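Local atomic coordinates of phosphonomutase (Burkholderia cenocepacia J2315, PDB entry 4MG4), a protein that is a member of the phosphoenolpyruvate phosphomutase family and folds as a closed barrel of eight parallel strands with helices packed around it. Residues 31-36 with 40-45; 73-78 with 112-117; 80-83 with 88-91. All coordinates share one frame; numbering follows the deposited sequence.

Interaction 1. Residues 31-36 with 40-45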
ATOM      1  N   PHE A  31       5.215 -14.687   1.947  1.00 17.32           N
ATOM      2  CA  PHE A  31       4.876 -13.436   2.614  1.00 18.25           C
ATOM      3  C   PHE A  31       3.828 -12.767   1.733  1.00 18.61           C
ATOM      4  O   PHE A  31       3.922 -12.807   0.459  1.00 21.86           O
ATOM      5  CB  PHE A  31       6.124 -12.542   2.774  1.00 19.98           C
ATOM      6  CG  PHE A  31       7.196 -13.220   3.507  1.00 20.97           C
ATOM      7  CD1 PHE A  31       7.175 -13.238   4.860  1.00 21.95           C
ATOM      8  CD2 PHE A  31       8.124 -13.999   2.820  1.00 22.12           C
ATOM      9  CE1 PHE A  31       8.135 -13.906   5.574  1.00 24.94           C
ATOM     10  CE2 PHE A  31       9.091 -14.679   3.523  1.00 24.64           C
ATOM     11  CZ  PHE A  31       9.072 -14.656   4.894  1.00 23.55           C
ATOM     12  N   ASN A  32       2.756 -12.318   2.389  1.00 15.85           N
ATOM     13  CA  ASN A  32       1.637 -11.755   1.673  1.00 15.57           C
ATOM     14  C   ASN A  32       1.930 -10.298   1.312  1.00 15.24           C
ATOM     15  O   ASN A  32       2.305  -9.521   2.192  1.00 16.45           O
ATOM     16  CB  ASN A  32       0.361 -11.796   2.505  1.00 16.36           C
ATOM     17  CG  ASN A  32      -0.169 -13.175   2.695  1.00 18.35           C
ATOM     18  OD1 ASN A  32       0.183 -14.092   1.927  1.00 18.71           O
ATOM     19  ND2 ASN A  32      -0.986 -13.360   3.724  1.00 17.79           N
ATOM     20  N   VAL A  33       1.813  -9.988   0.032  1.00 13.79           N
ATOM     21  CA  VAL A  33       1.979  -8.633  -0.505  1.00 13.53           C
ATOM     22  C   VAL A  33       0.578  -8.112  -0.849  1.00 14.28           C
ATOM     23  O   VAL A  33      -0.385  -8.861  -0.940  1.00 15.19           O
ATOM     24  CB  VAL A  33       2.966  -8.549  -1.673  1.00 13.22           C
ATOM     25  CG1 VAL A  33       4.355  -9.002  -1.219  1.00 14.20           C
ATOM     26  CG2 VAL A  33       2.488  -9.407  -2.865  1.00 13.88           C
ATOM     27  N   TRP A  34       0.486  -6.804  -1.023  1.00 14.45           N
ATOM     28  CA  TRP A  34      -0.793  -6.112  -1.137  1.00 14.75           C
ATOM     29  C   TRP A  34      -0.835  -5.045  -2.233  1.00 14.32           C
ATOM     30  O   TRP A  34      -1.874  -4.423  -2.430  1.00 14.36           O
ATOM     31  CB  TRP A  34      -1.183  -5.508   0.223  1.00 15.16           C
ATOM     32  CG  TRP A  34      -0.158  -4.559   0.703  1.00 15.70           C
ATOM     33  CD1 TRP A  34      -0.112  -3.201   0.483  1.00 16.92           C
ATOM     34  CD2 TRP A  34       0.971  -4.868   1.506  1.00 15.44           C
ATOM     35  NE1 TRP A  34       0.980  -2.654   1.094  1.00 15.91           N
ATOM     36  CE2 TRP A  34       1.660  -3.648   1.751  1.00 16.20           C
ATOM     37  CE3 TRP A  34       1.480  -6.037   2.065  1.00 15.41           C
ATOM     38  CZ2 TRP A  34       2.833  -3.608   2.475  1.00 16.64           C
ATOM     39  CZ3 TRP A  34       2.657  -5.984   2.768  1.00 15.92           C
ATOM     40  CH2 TRP A  34       3.288  -4.770   3.017  1.00 16.63           C
ATOM     41  N   ASP A  35       0.256  -4.842  -2.959  1.00 13.70           N
ATOM     42  CA  ASP A  35       0.316  -3.896  -4.072  1.00 14.71           C
ATOM     43  C   ASP A  35       1.602  -4.132  -4.831  1.00 14.67           C
ATOM     44  O   ASP A  35       2.435  -4.963  -4.429  1.00 16.17           O
ATOM     45  CB  ASP A  35       0.166  -2.408  -3.659  1.00 16.37           C
ATOM     46  CG  ASP A  35       1.241  -1.926  -2.694  1.00 17.39           C
ATOM     47  OD1 ASP A  35       2.306  -2.562  -2.490  1.00 16.96           O
ATOM     48  OD2 ASP A  35       1.024  -0.819  -2.116  1.00 19.37           O
ATOM     49  N   ALA A  36       1.760  -3.443  -5.932  1.00 14.76           N
ATOM     50  CA  ALA A  36       2.903  -3.737  -6.781  1.00 14.72           C
ATOM     51  C   ALA A  36       4.233  -3.339  -6.115  1.00 14.86           C
ATOM     52  O   ALA A  36       5.257  -3.969  -6.345  1.00 14.63           O
ATOM     53  CB  ALA A  36       2.726  -3.047  -8.079  1.00 15.61           C
ATOM     54  N   ARG A  40       7.309  -6.004  -5.500  1.00 15.28           N
ATOM     55  CA  ARG A  40       8.682  -5.762  -5.938  1.00 17.53           C
ATOM     56  C   ARG A  40       9.699  -5.849  -4.812  1.00 16.64           C
ATOM     57  O   ARG A  40      10.768  -6.503  -4.955  1.00 16.09           O
ATOM     58  CB  ARG A  40       8.773  -4.415  -6.645  1.00 20.50           C
ATOM     59  CG  ARG A  40      10.164  -4.034  -7.151  1.00 25.86           C
ATOM     60  CD  ARG A  40      11.002  -5.197  -7.675  1.00 30.33           C
ATOM     61  NE  ARG A  40      10.595  -5.697  -8.982  1.00 39.16           N
ATOM     62  CZ  ARG A  40      11.014  -6.850  -9.517  1.00 43.83           C
ATOM     63  NH1 ARG A  40      11.851  -7.655  -8.851  1.00 46.27           N
ATOM     64  NH2 ARG A  40      10.591  -7.209 -10.726  1.00 44.48           N
ATOM     65  N   VAL A  41       9.383  -5.249  -3.672  1.00 16.43           N
ATOM     66  CA  VAL A  41      10.273  -5.341  -2.489  1.00 16.51           C
ATOM     67  C   VAL A  41      10.484  -6.772  -2.011  1.00 15.94           C
ATOM     68  O   VAL A  41      11.627  -7.195  -1.730  1.00 16.72           O
ATOM     69  CB  VAL A  41       9.745  -4.478  -1.349  1.00 17.29           C
ATOM     70  CG1 VAL A  41      10.405  -4.823  -0.012  1.00 17.27           C
ATOM     71  CG2 VAL A  41       9.894  -3.010  -1.698  1.00 17.58           C
ATOM     72  N   VAL A  42       9.401  -7.544  -1.946  1.00 14.52           N
ATOM     73  CA  VAL A  42       9.499  -8.940  -1.501  1.00 14.83           C
ATOM     74  C   VAL A  42      10.293  -9.789  -2.519  1.00 15.27           C
ATOM     75  O   VAL A  42      11.102 -10.644  -2.103  1.00 15.74           O
ATOM     76  CB  VAL A  42       8.120  -9.520  -1.157  1.00 14.88           C
ATOM     77  CG1 VAL A  42       8.204 -11.015  -0.884  1.00 14.99           C
ATOM     78  CG2 VAL A  42       7.554  -8.801   0.069  1.00 14.80           C
ATOM     79  N   ALA A  43      10.025  -9.614  -3.805  1.00 15.10           N
ATOM     80  CA  ALA A  43      10.796 -10.322  -4.860  1.00 15.52           C
ATOM     81  C   ALA A  43      12.290  -9.933  -4.788  1.00 17.66           C
ATOM     82  O   ALA A  43      13.180 -10.799  -4.847  1.00 17.90           O
ATOM     83  CB  ALA A  43      10.277  -9.983  -6.220  1.00 15.86           C
ATOM     84  N   ASP A  44      12.567  -8.640  -4.636  1.00 18.99           N
ATOM     85  CA  ASP A  44      13.977  -8.224  -4.543  1.00 20.99           C
ATOM     86  C   ASP A  44      14.700  -8.742  -3.320  1.00 21.97           C
ATOM     87  O   ASP A  44      15.936  -8.891  -3.353  1.00 23.35           O
ATOM     88  CB  ASP A  44      14.106  -6.699  -4.610  1.00 22.40           C
ATOM     89  CG  ASP A  44      13.858  -6.136  -5.996  1.00 25.41           C
ATOM     90  OD1 ASP A  44      13.811  -6.863  -7.000  1.00 28.10           O
ATOM     91  OD2 ASP A  44      13.703  -4.903  -6.104  1.00 27.88           O
ATOM     92  N   ALA A  45      13.975  -9.025  -2.253  1.00 20.00           N
ATOM     93  CA  ALA A  45      14.523  -9.593  -1.040  1.00 20.17           C
ATOM     94  C   ALA A  45      14.744 -11.121  -1.088  1.00 19.66           C
ATOM     95  O   ALA A  45      15.185 -11.710  -0.103  1.00 21.28           O
ATOM     96  CB  ALA A  45      13.630  -9.243   0.112  1.00 19.57           C
TER
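Val33, at the end of the barrel strand 28-33, meets Val42 on the helix that follows it, and this is the tight part of the contact. CG1 of Val33 sits 3.5 Å from CG2 of Val42, closer than two methyl groups usually come, and also touches the Val42 CB. Val42 has its CG1 anti to the backbone N (chi1 172°), which leaves CG2 beside that nitrogen, on the flank that faces the strand. A step back along the strand, Phe31 adds a looser apolar touch, its CB lying 4.5 Å from CG1 of Val42, while its ring stacks with that of His241. Val42 also reaches Leu50 of the next strand, so it fills the space between helix 36-44 and two neighbouring strands.

The other end is polar, and its Arg40 and Asp44 side chains are exposed. In the first turn of the helix, Arg40 N donates to Ala36 O at 3.0 Å, a nearly straight bond of 167°. Asp35 is the N-cap, its OD1 bonded to Ser38 OG. The Arg40 side chain, bent at chi2 and chi3, runs forward along the outside of the helix, where its NH1 makes a 2.8 Å salt bridge with Asp44 OD1. NH1 comes to the carboxylate from above its plane, 39° out of it. Ala36, by contrast, is buried and packs on Gly62 of the second subunit. The chemistry therefore divides: aliphatic carbons join helix to strand on the buried side, whereas the charged pair spans one turn of the same helix and makes no bond to the strand.

Interaction 2. Residues 73-78 with 112-117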
ATOM      1  N   LEU A  73     -12.191  -5.058  -7.909  1.00 19.74           N
ATOM      2  CA  LEU A  73     -11.124  -4.288  -7.296  1.00 21.92           C
ATOM      3  C   LEU A  73     -10.004  -5.228  -6.831  1.00 19.90           C
ATOM      4  O   LEU A  73      -8.836  -4.905  -7.104  1.00 19.70           O
ATOM      5  CB  LEU A  73     -11.656  -3.381  -6.170  1.00 24.60           C
ATOM      6  CG  LEU A  73     -10.793  -2.222  -5.673  1.00 30.96           C
ATOM      7  CD1 LEU A  73     -10.076  -1.458  -6.778  1.00 33.82           C
ATOM      8  CD2 LEU A  73     -11.735  -1.291  -4.910  1.00 32.87           C
ATOM      9  N   MET A  74     -10.311  -6.380  -6.205  1.00 19.75           N
ATOM     10  CA  MET A  74      -9.274  -7.387  -5.867  1.00 19.97           C
ATOM     11  C   MET A  74      -8.548  -7.841  -7.116  1.00 18.72           C
ATOM     12  O   MET A  74      -7.321  -7.955  -7.089  1.00 17.96           O
ATOM     13  CB  MET A  74      -9.780  -8.634  -5.113  1.00 21.51           C
ATOM     14  CG  MET A  74      -8.652  -9.748  -4.941  1.00 21.13           C
ATOM     15  SD  MET A  74      -7.696  -9.108  -3.492  1.00 30.98           S
ATOM     16  CE  MET A  74      -8.830  -9.231  -2.130  1.00 33.67           C
ATOM     17  N   MET A  75      -9.291  -8.060  -8.219  1.00 16.92           N
ATOM     18  CA  MET A  75      -8.647  -8.543  -9.422  1.00 16.54           C
ATOM     19  C   MET A  75      -7.734  -7.490 -10.013  1.00 15.68           C
ATOM     20  O   MET A  75      -6.695  -7.817 -10.573  1.00 16.40           O
ATOM     21  CB  MET A  75      -9.687  -9.030 -10.443  1.00 17.19           C
ATOM     22  CG  MET A  75     -10.548 -10.195  -9.958  1.00 17.89           C
ATOM     23  SD  MET A  75      -9.544 -11.716  -9.916  1.00 18.89           S
ATOM     24  CE  MET A  75     -10.693 -12.779  -9.064  1.00 20.09           C
ATOM     25  N   GLU A  76      -8.105  -6.218  -9.880  1.00 17.02           N
ATOM     26  CA  GLU A  76      -7.271  -5.145 -10.399  1.00 17.85           C
ATOM     27  C   GLU A  76      -5.969  -5.101  -9.619  1.00 17.07           C
ATOM     28  O   GLU A  76      -4.876  -5.002 -10.198  1.00 16.88           O
ATOM     29  CB  GLU A  76      -8.021  -3.806 -10.287  1.00 21.12           C
ATOM     30  CG  GLU A  76      -7.194  -2.627 -10.755  1.00 24.95           C
ATOM     31  CD  GLU A  76      -7.849  -1.283 -10.424  1.00 31.87           C
ATOM     32  OE1 GLU A  76      -9.118  -1.191 -10.360  1.00 35.62           O
ATOM     33  OE2 GLU A  76      -7.073  -0.306 -10.223  1.00 39.83           O
ATOM     34  N   VAL A  77      -6.077  -5.227  -8.294  1.00 15.85           N
ATOM     35  CA  VAL A  77      -4.905  -5.271  -7.425  1.00 16.71           C
ATOM     36  C   VAL A  77      -4.007  -6.441  -7.802  1.00 14.99           C
ATOM     37  O   VAL A  77      -2.791  -6.296  -7.958  1.00 15.71           O
ATOM     38  CB  VAL A  77      -5.330  -5.358  -5.948  1.00 17.04           C
ATOM     39  CG1 VAL A  77      -4.100  -5.633  -5.080  1.00 17.77           C
ATOM     40  CG2 VAL A  77      -6.000  -4.056  -5.527  1.00 19.20           C
ATOM     41  N   LEU A  78      -4.619  -7.619  -7.939  1.00 15.34           N
ATOM     42  CA  LEU A  78      -3.919  -8.809  -8.402  1.00 13.72           C
ATOM     43  C   LEU A  78      -3.160  -8.615  -9.692  1.00 13.32           C
ATOM     44  O   LEU A  78      -2.024  -8.991  -9.787  1.00 13.19           O
ATOM     45  CB  LEU A  78      -4.892  -9.984  -8.537  1.00 14.06           C
ATOM     46  CG  LEU A  78      -4.322 -11.297  -9.048  1.00 13.40           C
ATOM     47  CD1 LEU A  78      -3.224 -11.773  -8.105  1.00 14.42           C
ATOM     48  CD2 LEU A  78      -5.414 -12.357  -9.169  1.00 13.51           C
ATOM     49  N   ILE A 112      -7.305 -16.521 -12.954  1.00 12.78           N
ATOM     50  CA  ILE A 112      -6.406 -17.067 -13.962  1.00 13.33           C
ATOM     51  C   ILE A 112      -6.181 -16.026 -15.065  1.00 13.57           C
ATOM     52  O   ILE A 112      -5.034 -15.780 -15.494  1.00 14.02           O
ATOM     53  CB  ILE A 112      -6.975 -18.394 -14.521  1.00 13.99           C
ATOM     54  CG1 ILE A 112      -6.839 -19.495 -13.431  1.00 14.35           C
ATOM     55  CG2 ILE A 112      -6.222 -18.799 -15.745  1.00 14.14           C
ATOM     56  CD1 ILE A 112      -7.629 -20.743 -13.671  1.00 14.49           C
ATOM     57  N   ARG A 113      -7.286 -15.403 -15.489  1.00 15.35           N
ATOM     58  CA  ARG A 113      -7.231 -14.300 -16.471  1.00 15.81           C
ATOM     59  C   ARG A 113      -6.364 -13.132 -15.966  1.00 15.34           C
ATOM     60  O   ARG A 113      -5.624 -12.515 -16.772  1.00 16.57           O
ATOM     61  CB  ARG A 113      -8.639 -13.831 -16.846  1.00 16.37           C
ATOM     62  CG  ARG A 113      -9.348 -14.930 -17.572  1.00 18.13           C
ATOM     63  CD  ARG A 113     -10.832 -14.665 -17.639  1.00 19.29           C
ATOM     64  NE  ARG A 113     -11.546 -15.792 -18.199  1.00 19.06           N
ATOM     65  CZ  ARG A 113     -12.702 -16.274 -17.791  1.00 19.64           C
ATOM     66  NH1 ARG A 113     -13.432 -15.721 -16.828  1.00 20.63           N
ATOM     67  NH2 ARG A 113     -13.166 -17.360 -18.419  1.00 22.61           N
ATOM     68  N   ALA A 114      -6.397 -12.881 -14.654  1.00 14.19           N
ATOM     69  CA  ALA A 114      -5.581 -11.862 -13.978  1.00 14.06           C
ATOM     70  C   ALA A 114      -4.099 -12.260 -13.810  1.00 13.83           C
ATOM     71  O   ALA A 114      -3.273 -11.412 -13.535  1.00 15.26           O
ATOM     72  CB  ALA A 114      -6.214 -11.525 -12.626  1.00 14.48           C
ATOM     73  N   GLY A 115      -3.775 -13.530 -14.035  1.00 13.44           N
ATOM     74  CA  GLY A 115      -2.432 -14.051 -14.096  1.00 13.44           C
ATOM     75  C   GLY A 115      -1.955 -14.782 -12.857  1.00 13.08           C
ATOM     76  O   GLY A 115      -0.743 -15.103 -12.756  1.00 13.94           O
ATOM     77  N   ALA A 116      -2.873 -15.013 -11.916  1.00 12.81           N
ATOM     78  CA  ALA A 116      -2.538 -15.893 -10.769  1.00 12.19           C
ATOM     79  C   ALA A 116      -2.351 -17.325 -11.218  1.00 12.04           C
ATOM     80  O   ALA A 116      -3.040 -17.781 -12.144  1.00 11.84           O
ATOM     81  CB  ALA A 116      -3.590 -15.853  -9.686  1.00 12.90           C
ATOM     82  N   ILE A 117      -1.487 -18.083 -10.504  1.00 10.90           N
ATOM     83  CA  ILE A 117      -1.276 -19.512 -10.787  1.00 10.86           C
ATOM     84  C   ILE A 117      -1.711 -20.425  -9.634  1.00 10.48           C
ATOM     85  O   ILE A 117      -1.450 -21.620  -9.633  1.00 10.08           O
ATOM     86  CB  ILE A 117       0.184 -19.774 -11.242  1.00 11.75           C
ATOM     87  CG1 ILE A 117       1.222 -19.196 -10.289  1.00 11.89           C
ATOM     88  CG2 ILE A 117       0.355 -19.122 -12.604  1.00 12.89           C
ATOM     89  CD1 ILE A 117       1.153 -19.696  -8.865  1.00 11.86           C
TER
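Leu78 and Met75, on one side of helix 71-84, pack against Ala114 and Ala116 at the turn between helix 101-113 and strand 118-122. In this TIM-barrel fold the contact joins two consecutive outer helices of the barrel, at the point where the second gives way to its strand.

Across the contact everything is apolar, with no hydrogen bond between the two segments. Leu78 does most of the work: its CG stands anti to the backbone N (chi1 178°), carrying the isobutyl group out from the helix to the two alanines. Met75, one turn earlier, borders Ala114 with its sulfur, SD lying 4.3 Å from the Ala114 CB. Both alanines are buried; the close approach of the backbones, 6.4 Å between the CA atoms of Met75 and Ala114, is consistent with the small side chain of Ala114.

Backbone hydrogen bonds stay within each segment. At the turn, Gly115 leaves the helix with positive phi (102°) in a Schellman motif, and its N bonds to Ile112 O at 3.0 Å. Ala114 and Ala116, before and after the glycine, both point CB toward helix 71-84. Leu78 and Ala116 also touch Val91 of strand 89-92. A single methyl, Leu78 CD2, touches both alanines, at 3.6 Å from Ala114 CB and 4.0 Å from Ala116 CB.

Interaction 3. Residues 80-83 with 88-91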
ATOM      1  N   ARG A  80      -1.979  -5.866 -10.982  1.00 15.23           N
ATOM      2  CA  ARG A  80      -0.813  -4.975 -10.766  1.00 16.41           C
ATOM      3  C   ARG A  80       0.314  -5.709 -10.073  1.00 15.64           C
ATOM      4  O   ARG A  80       1.497  -5.514 -10.396  1.00 15.79           O
ATOM      5  CB  ARG A  80      -1.186  -3.724  -9.981  1.00 18.29           C
ATOM      6  CG  ARG A  80      -2.099  -2.796 -10.739  1.00 21.81           C
ATOM      7  CD  ARG A  80      -2.300  -1.501  -9.956  1.00 26.11           C
ATOM      8  NE  ARG A  80      -3.379  -0.725 -10.574  1.00 30.63           N
ATOM      9  CZ  ARG A  80      -3.248  -0.120 -11.753  1.00 37.18           C
ATOM     10  NH1 ARG A  80      -2.107  -0.205 -12.442  1.00 39.81           N
ATOM     11  NH2 ARG A  80      -4.272   0.567 -12.266  1.00 39.99           N
ATOM     12  N   ILE A  81      -0.048  -6.582  -9.123  1.00 15.46           N
ATOM     13  CA  ILE A  81       0.924  -7.427  -8.444  1.00 15.04           C
ATOM     14  C   ILE A  81       1.584  -8.401  -9.410  1.00 15.54           C
ATOM     15  O   ILE A  81       2.823  -8.517  -9.431  1.00 15.94           O
ATOM     16  CB  ILE A  81       0.290  -8.179  -7.250  1.00 14.94           C
ATOM     17  CG1 ILE A  81      -0.017  -7.189  -6.120  1.00 14.36           C
ATOM     18  CG2 ILE A  81       1.199  -9.308  -6.756  1.00 15.96           C
ATOM     19  CD1 ILE A  81      -0.935  -7.684  -5.015  1.00 14.81           C
ATOM     20  N   VAL A  82       0.788  -9.057 -10.234  1.00 15.76           N
ATOM     21  CA  VAL A  82       1.297 -10.033 -11.170  1.00 16.25           C
ATOM     22  C   VAL A  82       2.277  -9.403 -12.139  1.00 17.90           C
ATOM     23  O   VAL A  82       3.319  -9.970 -12.403  1.00 19.94           O
ATOM     24  CB  VAL A  82       0.146 -10.748 -11.918  1.00 16.31           C
ATOM     25  CG1 VAL A  82       0.668 -11.510 -13.145  1.00 17.65           C
ATOM     26  CG2 VAL A  82      -0.564 -11.699 -10.967  1.00 15.72           C
ATOM     27  N   ARG A  83       1.966  -8.243 -12.669  1.00 19.21           N
ATOM     28  CA  ARG A  83       2.851  -7.664 -13.648  1.00 22.75           C
ATOM     29  C   ARG A  83       4.127  -7.011 -13.067  1.00 21.23           C
ATOM     30  O   ARG A  83       5.058  -6.745 -13.794  1.00 21.49           O
ATOM     31  CB  ARG A  83       2.069  -6.796 -14.617  1.00 28.68           C
ATOM     32  CG  ARG A  83       1.723  -5.432 -14.177  1.00 32.65           C
ATOM     33  CD  ARG A  83       1.082  -4.771 -15.401  1.00 39.49           C
ATOM     34  NE  ARG A  83       0.283  -3.603 -15.068  1.00 46.60           N
ATOM     35  CZ  ARG A  83      -1.049  -3.556 -15.071  1.00 49.82           C
ATOM     36  NH1 ARG A  83      -1.783  -4.628 -15.374  1.00 50.21           N
ATOM     37  NH2 ARG A  83      -1.650  -2.416 -14.761  1.00 52.71           N
ATOM     38  N   PRO A  88       5.967 -16.519  -9.649  1.00 12.63           N
ATOM     39  CA  PRO A  88       4.615 -17.046  -9.530  1.00 12.20           C
ATOM     40  C   PRO A  88       3.851 -16.371  -8.389  1.00 11.48           C
ATOM     41  O   PRO A  88       4.423 -16.179  -7.317  1.00 12.06           O
ATOM     42  CB  PRO A  88       4.825 -18.536  -9.178  1.00 12.92           C
ATOM     43  CG  PRO A  88       6.270 -18.791  -9.424  1.00 14.03           C
ATOM     44  CD  PRO A  88       6.966 -17.505  -9.214  1.00 13.15           C
ATOM     45  N   VAL A  89       2.571 -16.058  -8.655  1.00 11.65           N
ATOM     46  CA  VAL A  89       1.729 -15.346  -7.688  1.00 10.56           C
ATOM     47  C   VAL A  89       0.510 -16.199  -7.400  1.00 10.47           C
ATOM     48  O   VAL A  89      -0.213 -16.584  -8.358  1.00 10.27           O
ATOM     49  CB  VAL A  89       1.254 -13.961  -8.209  1.00 10.89           C
ATOM     50  CG1 VAL A  89       0.292 -13.306  -7.225  1.00 11.12           C
ATOM     51  CG2 VAL A  89       2.470 -13.087  -8.469  1.00 11.46           C
ATOM     52  N   THR A  90       0.226 -16.416  -6.115  1.00  9.93           N
ATOM     53  CA  THR A  90      -1.011 -17.062  -5.672  1.00 10.12           C
ATOM     54  C   THR A  90      -1.889 -16.038  -4.999  1.00 10.31           C
ATOM     55  O   THR A  90      -1.357 -15.102  -4.324  1.00 11.16           O
ATOM     56  CB  THR A  90      -0.709 -18.263  -4.764  1.00 10.74           C
ATOM     57  OG1 THR A  90      -1.927 -18.977  -4.479  1.00 10.85           O
ATOM     58  CG2 THR A  90       0.062 -17.879  -3.526  1.00 10.77           C
ATOM     59  N   VAL A  91      -3.210 -16.202  -5.143  1.00 10.26           N
ATOM     60  CA  VAL A  91      -4.147 -15.201  -4.650  1.00 10.82           C
ATOM     61  C   VAL A  91      -5.086 -15.766  -3.602  1.00 11.08           C
ATOM     62  O   VAL A  91      -5.717 -16.802  -3.801  1.00 10.90           O
ATOM     63  CB  VAL A  91      -4.921 -14.543  -5.816  1.00 11.06           C
ATOM     64  CG1 VAL A  91      -5.753 -15.539  -6.601  1.00 11.12           C
ATOM     65  CG2 VAL A  91      -5.878 -13.491  -5.287  1.00 11.58           C
TER
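Val89 is turned with CG1 anti to its backbone N (chi1 175°), and Ile81 holds its branch methyl CG2 in the same relation to its own nitrogen, chi1 being -71° for the longer arm. These rotations bring the two methyl groups together, Ile81 CG2 lying 4.1 Å from Val89 CG1, with the side chains crossing at about a right angle.

Val82, the next residue on the helix, closes on the same valine from a different angle. Its CG2 comes to 4.0 Å from Val89 CB and lies about as near to both Val89 methyls, so it is set over the branch point and not against one arm. The closest CA pair, Val82 and Val89, is 6.4 Å apart. Val89 is thus the one side chain of the strand segment that the helix segment grips, and it takes contacts from two successive helix residues. All of this is van der Waals contact between aliphatic groups; no hydrogen bond passes between 80-83 and 88-91.

The backbone of Val89 is bonded to Ile117, while Thr90 bonds to Leu50 and Thr52, which places this strand between 50-52 and 118-122 in the sheet. Ile81 reaches Thr52 as well, so the helix bridges two adjacent strands. Aliphatic side chains meeting between an outer helix and the strand that follows it are characteristic of the beta/alpha repeats of the TIM barrel.

From the N terminus, interaction 1 comes first, closing a short loop between strand 28-33 and the helix that follows it. It is complete before interaction 2 opens at residue 73. Interaction 3 then closes the turn between helix 71-84 and strand 89-92, and it lies nested inside the longer loop that interaction 2 closes when 112-117 returns to the same helix. Interactions 2 and 3, with centres about 7 Å apart, touch where Val82 CG2 packs on Ala114 O. Interaction 1 joins them through packing of 33-36 on Ile81 and Arg80 and of Trp34 on Val77. Interactions 1 and 3 tie helices to barrel strands, and interaction 2 ties one helix to the end of the next.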